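Local coordinates for putative phosphosugar isomerases (Salmonella typhimurium LT2, PDB 3FKJ), which is probably a sugar-phosphate isomerase of the SIS family, binding carbohydrate derivatives, though its exact substrate is not established, at residues A[198-201]-A[202-205]. Sequence-based numbering, arbitrary orientation.
Sequences QEDA and QRFA
Asp200 and Arg203 run alongside one another, one turn apart on helix 198-208, and their ends meet in an i to i+3 salt bridge. Arg203 NH2 is 3.0 Å from Asp200 OD1 and approaches it from above the carboxylate, 53° out of its plane, with a bent N-H...O angle of 140°. The two flat groups are turned 37° against each other, and the carboxylate stands at the edge of the guanidinium. In both residues CG is anti to the backbone N, beside the carbonyl carbon, and the two side chains then extend the same way; bends at chi2 and chi3 curl the arginine back toward the acid. The backbone around them carries the i to i+4 bonds of an alpha-helix: Phe204 N to Asp200 O at 2.8 Å, Ala205 N to Ala201 O at 2.9 Å, and the longer Gln202 N to Gln198 O and Arg203 N to Glu199 O, both 3.2 Å. Ala201 O also sits at the edge of the Phe204 ring, 4.0 Å from CD2. This short helix packs on helix 313-331 beside the parallel sheet of strands 213-218, 241-246, 263-268 and 290-295, in an alpha/beta arrangement consistent with a SIS domain: Ala201 rests on Val323, Gln202 on Ala327 and Ala205 on Ala331. The ring of Phe204 meets Tyr324 edge-to-face and also contacts Trp208. Farther out, Gln292, on the outermost strand 290-295, grips both charged groups, its NE2 bonding Asp200 OD2 and its OE1 Arg203 NH2; Tyr324 OH is a second partner of OD2, while Glu207 forms a salt bridge with Arg203 NE.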
ATOM      1  N   GLN A 198     -26.443 -13.315  -6.993  1.00 39.98           N
ATOM      2  CA  GLN A 198     -26.895 -14.370  -6.065  1.00 41.58           C
ATOM      3  C   GLN A 198     -26.544 -15.752  -6.569  1.00 40.96           C
ATOM      4  O   GLN A 198     -26.077 -16.593  -5.816  1.00 39.65           O
ATOM      5  CB  GLN A 198     -28.411 -14.332  -5.834  1.00 42.19           C
ATOM      6  CG  GLN A 198     -28.943 -13.041  -5.200  1.00 46.06           C
ATOM      7  CD  GLN A 198     -28.401 -12.780  -3.807  1.00 50.92           C
ATOM      8  OE1 GLN A 198     -28.128 -13.717  -3.047  1.00 51.40           O
ATOM      9  NE2 GLN A 198     -28.241 -11.491  -3.459  1.00 45.93           N
ATOM     10  N   GLU A 199     -26.778 -15.988  -7.850  1.00 41.30           N
ATOM     11  CA  GLU A 199     -26.577 -17.318  -8.411  1.00 41.31           C
ATOM     12  C   GLU A 199     -25.096 -17.614  -8.486  1.00 38.82           C
ATOM     13  O   GLU A 199     -24.638 -18.650  -8.018  1.00 36.15           O
ATOM     14  CB  GLU A 199     -27.199 -17.398  -9.806  1.00 42.83           C
ATOM     15  CG  GLU A 199     -27.395 -18.798 -10.346  1.00 47.57           C
ATOM     16  CD  GLU A 199     -28.382 -18.850 -11.525  1.00 59.06           C
ATOM     17  OE1 GLU A 199     -28.850 -17.784 -11.990  1.00 57.61           O
ATOM     18  OE2 GLU A 199     -28.696 -19.971 -11.993  1.00 66.89           O
ATOM     19  N   ASP A 200     -24.347 -16.684  -9.071  1.00 36.94           N
ATOM     20  CA  ASP A 200     -22.892 -16.840  -9.184  1.00 36.30           C
ATOM     21  C   ASP A 200     -22.238 -17.075  -7.814  1.00 35.09           C
ATOM     22  O   ASP A 200     -21.373 -17.938  -7.695  1.00 35.08           O
ATOM     23  CB  ASP A 200     -22.258 -15.637  -9.893  1.00 33.80           C
ATOM     24  CG  ASP A 200     -20.796 -15.875 -10.257  1.00 34.69           C
ATOM     25  OD1 ASP A 200     -20.517 -16.853 -10.960  1.00 30.62           O
ATOM     26  OD2 ASP A 200     -19.918 -15.084  -9.835  1.00 32.49           O
ATOM     27  N   ALA A 201     -22.695 -16.339  -6.800  1.00 35.86           N
ATOM     28  CA  ALA A 201     -22.160 -16.408  -5.437  1.00 36.13           C
ATOM     29  C   ALA A 201     -22.331 -17.788  -4.836  1.00 36.59           C
ATOM     30  O   ALA A 201     -21.430 -18.292  -4.166  1.00 36.72           O
ATOM     31  CB  ALA A 201     -22.835 -15.373  -4.564  1.00 36.30           C
ATOM     32  N   GLN A 202     -23.493 -18.389  -5.077  1.00 37.24           N
ATOM     33  CA  GLN A 202     -23.783 -19.771  -4.658  1.00 37.06           C
ATOM     34  C   GLN A 202     -22.842 -20.790  -5.273  1.00 35.64           C
ATOM     35  O   GLN A 202     -22.411 -21.740  -4.634  1.00 33.51           O
ATOM     36  CB  GLN A 202     -25.223 -20.157  -5.039  1.00 37.44           C
ATOM     37  CG  GLN A 202     -26.288 -19.558  -4.158  1.00 40.36           C
ATOM     38  CD  GLN A 202     -25.895 -19.621  -2.700  1.00 44.97           C
ATOM     39  OE1 GLN A 202     -25.536 -20.682  -2.200  1.00 51.05           O
ATOM     40  NE2 GLN A 202     -25.908 -18.473  -2.021  1.00 37.80           N
ATOM     41  N   ARG A 203     -22.566 -20.587  -6.543  1.00 36.90           N
ATOM     42  CA  ARG A 203     -21.776 -21.497  -7.340  1.00 38.16           C
ATOM     43  C   ARG A 203     -20.282 -21.354  -6.909  1.00 38.41           C
ATOM     44  O   ARG A 203     -19.537 -22.350  -6.759  1.00 38.77           O
ATOM     45  CB  ARG A 203     -22.113 -21.149  -8.801  1.00 39.37           C
ATOM     46  CG  ARG A 203     -21.387 -21.868  -9.892  1.00 45.18           C
ATOM     47  CD  ARG A 203     -20.422 -20.918 -10.632  1.00 50.04           C
ATOM     48  NE  ARG A 203     -19.057 -21.070 -10.139  1.00 48.04           N
ATOM     49  CZ  ARG A 203     -18.267 -20.109  -9.647  1.00 44.44           C
ATOM     50  NH1 ARG A 203     -17.057 -20.464  -9.225  1.00 46.68           N
ATOM     51  NH2 ARG A 203     -18.634 -18.812  -9.589  1.00 41.32           N
ATOM     52  N   PHE A 204     -19.884 -20.109  -6.649  1.00 36.82           N
ATOM     53  CA  PHE A 204     -18.600 -19.766  -6.045  1.00 34.39           C
ATOM     54  C   PHE A 204     -18.363 -20.452  -4.684  1.00 33.58           C
ATOM     55  O   PHE A 204     -17.332 -21.142  -4.484  1.00 32.97           O
ATOM     56  CB  PHE A 204     -18.521 -18.243  -5.898  1.00 34.12           C
ATOM     57  CG  PHE A 204     -17.375 -17.764  -5.058  1.00 33.01           C
ATOM     58  CD1 PHE A 204     -16.109 -17.623  -5.597  1.00 32.89           C
ATOM     59  CD2 PHE A 204     -17.561 -17.442  -3.725  1.00 31.88           C
ATOM     60  CE1 PHE A 204     -15.077 -17.187  -4.843  1.00 31.72           C
ATOM     61  CE2 PHE A 204     -16.502 -16.979  -2.956  1.00 33.68           C
ATOM     62  CZ  PHE A 204     -15.270 -16.849  -3.508  1.00 31.44           C
ATOM     63  N   ALA A 205     -19.300 -20.245  -3.757  1.00 32.19           N
ATOM     64  CA  ALA A 205     -19.254 -20.876  -2.429  1.00 31.49           C
ATOM     65  C   ALA A 205     -19.043 -22.389  -2.535  1.00 31.62           C
ATOM     66  O   ALA A 205     -18.110 -22.922  -1.941  1.00 30.40           O
ATOM     67  CB  ALA A 205     -20.512 -20.574  -1.672  1.00 31.55           C
TER